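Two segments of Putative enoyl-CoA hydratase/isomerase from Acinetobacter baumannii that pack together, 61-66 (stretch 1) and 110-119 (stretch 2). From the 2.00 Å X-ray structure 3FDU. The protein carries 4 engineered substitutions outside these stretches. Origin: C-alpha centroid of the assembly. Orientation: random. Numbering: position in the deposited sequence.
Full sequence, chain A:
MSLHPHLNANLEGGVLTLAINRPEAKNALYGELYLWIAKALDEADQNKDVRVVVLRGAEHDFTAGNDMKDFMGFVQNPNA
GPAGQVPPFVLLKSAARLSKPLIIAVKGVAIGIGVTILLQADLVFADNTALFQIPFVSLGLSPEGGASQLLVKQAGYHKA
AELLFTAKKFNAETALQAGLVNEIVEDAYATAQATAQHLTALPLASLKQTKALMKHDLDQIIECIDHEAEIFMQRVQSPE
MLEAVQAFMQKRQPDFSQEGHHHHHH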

# COMPACT_ATOMS: atom_id res chain seq x y z
N ASP A 61 20.17 18.37 -10.22
CA ASP A 61 18.70 18.41 -9.94
C ASP A 61 17.89 17.56 -10.90
O ASP A 61 18.28 17.37 -12.05
CB ASP A 61 18.17 19.86 -10.04
CG ASP A 61 18.78 20.76 -8.98
OD1 ASP A 61 18.46 20.55 -7.79
OD2 ASP A 61 19.58 21.65 -9.36
N PHE A 62 16.76 17.05 -10.45
CA PHE A 62 15.88 16.33 -11.36
C PHE A 62 14.91 17.31 -12.03
O PHE A 62 14.98 17.57 -13.24
CB PHE A 62 15.11 15.26 -10.57
CG PHE A 62 14.15 14.47 -11.43
CD1 PHE A 62 14.51 14.10 -12.71
CD2 PHE A 62 12.88 14.08 -10.93
CE1 PHE A 62 13.64 13.31 -13.51
CE2 PHE A 62 11.98 13.30 -11.76
CZ PHE A 62 12.39 12.93 -13.04
N THR A 63 14.02 17.90 -11.24
CA THR A 63 13.15 19.00 -11.73
C THR A 63 12.53 19.83 -10.62
O THR A 63 12.02 19.33 -9.57
CB THR A 63 12.04 18.51 -12.73
OG1 THR A 63 11.20 19.60 -13.10
CG2 THR A 63 11.15 17.50 -12.05
N ALA A 64 12.62 21.15 -10.84
CA ALA A 64 12.04 22.12 -9.93
C ALA A 64 10.51 22.16 -10.08
O ALA A 64 9.82 22.92 -9.41
CB ALA A 64 12.64 23.54 -10.20
N GLY A 65 9.97 21.36 -10.99
CA GLY A 65 8.49 21.38 -11.16
C GLY A 65 8.01 22.25 -12.33
O GLY A 65 8.80 22.64 -13.18
N ASN A 66 6.72 22.57 -12.36
CA ASN A 66 6.16 23.39 -13.45
C ASN A 66 6.82 24.79 -13.43
O ASN A 66 6.90 25.40 -12.40
CB ASN A 66 4.64 23.54 -13.23
CG ASN A 66 3.95 24.11 -14.40
OD1 ASN A 66 4.28 23.77 -15.56
ND2 ASN A 66 2.95 25.00 -14.15
N ALA A 110 13.07 17.68 -6.65
CA ALA A 110 12.11 16.90 -7.43
C ALA A 110 10.76 17.32 -6.94
O ALA A 110 10.29 16.80 -5.91
CB ALA A 110 12.32 15.43 -7.16
N ILE A 111 10.13 18.24 -7.66
CA ILE A 111 8.92 18.95 -7.14
C ILE A 111 7.74 18.79 -8.08
O ILE A 111 7.92 18.85 -9.28
CB ILE A 111 9.24 20.48 -6.96
CG1 ILE A 111 10.30 20.63 -5.80
CG2 ILE A 111 7.99 21.27 -6.54
CD1 ILE A 111 10.86 22.09 -5.66
N GLY A 112 6.56 18.48 -7.53
CA GLY A 112 5.29 18.49 -8.30
C GLY A 112 5.30 17.29 -9.24
O GLY A 112 5.28 16.13 -8.79
N ILE A 113 5.36 17.56 -10.54
CA ILE A 113 5.62 16.49 -11.49
C ILE A 113 6.93 15.70 -11.24
O ILE A 113 7.05 14.56 -11.68
CB ILE A 113 5.66 17.05 -12.93
CG1 ILE A 113 5.70 15.88 -13.91
CG2 ILE A 113 6.88 17.95 -13.13
CD1 ILE A 113 4.67 15.93 -14.97
N GLY A 114 7.92 16.29 -10.56
CA GLY A 114 9.14 15.56 -10.17
C GLY A 114 8.85 14.42 -9.20
O GLY A 114 9.59 13.42 -9.19
N VAL A 115 7.77 14.52 -8.43
CA VAL A 115 7.29 13.40 -7.62
C VAL A 115 6.24 12.54 -8.39
O VAL A 115 6.30 11.31 -8.32
CB VAL A 115 6.61 13.85 -6.30
CG1 VAL A 115 5.97 12.64 -5.54
CG2 VAL A 115 7.62 14.45 -5.32
N THR A 116 5.25 13.16 -9.05
CA THR A 116 4.17 12.31 -9.65
C THR A 116 4.65 11.44 -10.83
O THR A 116 4.09 10.38 -11.06
CB THR A 116 2.97 13.13 -10.07
OG1 THR A 116 3.38 14.07 -11.07
CG2 THR A 116 2.37 13.88 -8.86
N ILE A 117 5.68 11.87 -11.56
CA ILE A 117 6.26 11.04 -12.60
C ILE A 117 6.93 9.77 -12.03
O ILE A 117 6.98 8.74 -12.70
CB ILE A 117 7.24 11.82 -13.54
CG1 ILE A 117 7.45 11.01 -14.82
CG2 ILE A 117 8.60 12.03 -12.83
CD1 ILE A 117 7.44 11.73 -16.08
N LEU A 118 7.38 9.82 -10.77
CA LEU A 118 7.98 8.64 -10.10
C LEU A 118 6.96 7.52 -10.00
O LEU A 118 7.32 6.33 -9.99
CB LEU A 118 8.46 9.00 -8.69
CG LEU A 118 9.45 10.16 -8.64
CD1 LEU A 118 9.88 10.34 -7.20
CD2 LEU A 118 10.64 9.85 -9.61
N LEU A 119 5.70 7.89 -9.89
CA LEU A 119 4.61 6.91 -9.81
C LEU A 119 4.32 6.25 -11.15
O LEU A 119 3.55 5.26 -11.20
CB LEU A 119 3.33 7.54 -9.29
CG LEU A 119 3.44 8.09 -7.87
CD1 LEU A 119 2.24 9.07 -7.65
CD2 LEU A 119 3.49 6.99 -6.79
O HOH W 1 4.71 20.57 -11.20

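Stretch 1 is an irregular segment that packs on the end of a strand and the start of a helix in stretch 2. The contact buries 356 Å², both sides summed. Asp61 takes no part in it. Phe62 is buried and has the largest area in stretch 1 covered by stretch 2. Its CA-to-CB bond points toward stretch 2, with chi1 in t. The ring meets its neighbours mainly at the edge: Phe62 CD2 lies 4.0 Å from Ala110 CB, and Phe62 CE2 lies 3.8 Å from Ile117 CG2. Leu118 CD2 adds a looser apolar contact at 4.3 Å from Phe62 CE2. Phe62 CE2 also sits 3.5 Å from Gly114 O, a buried carbonyl oxygen with no hydrogen-bond partner in the model.

Thr63 makes the one direct hydrogen bond between the stretches. Ile111 N donates to Thr63 O at 2.9 Å, and Ala110 CA approaches the same oxygen at 3.2 Å. A single beta bridge pairs Thr63 with Ala110. The threonine side chain has two uses. Thr63 OG1 accepts a hydrogen bond from Gly65 N at 3.0 Å, within stretch 1. Thr63 CG2 rests 3.4 Å from Gly114 CA. A CB on Gly114 would clash with that methyl and with Ile111 N, so glycine suits the close approach.

Ala64 points its CB away and makes contact through its backbone, with Ala64 O 3.5 Å from Ile111 CB. Gly65 CA lies 3.2 Å from Ile111 O. A CB here would be jammed against the preceding carbonyl at these backbone angles, which by itself calls for glycine; it would also be tight against Ile111 O.

Asn66 has no direct contact. Asn66 N and Ile113 N both donate to the oxygen of water 1, each at 3.1 Å, so the water bridges the stretches beside the helix start. Gly112 occupies the N-cap position there, with a positive phi that favours glycine.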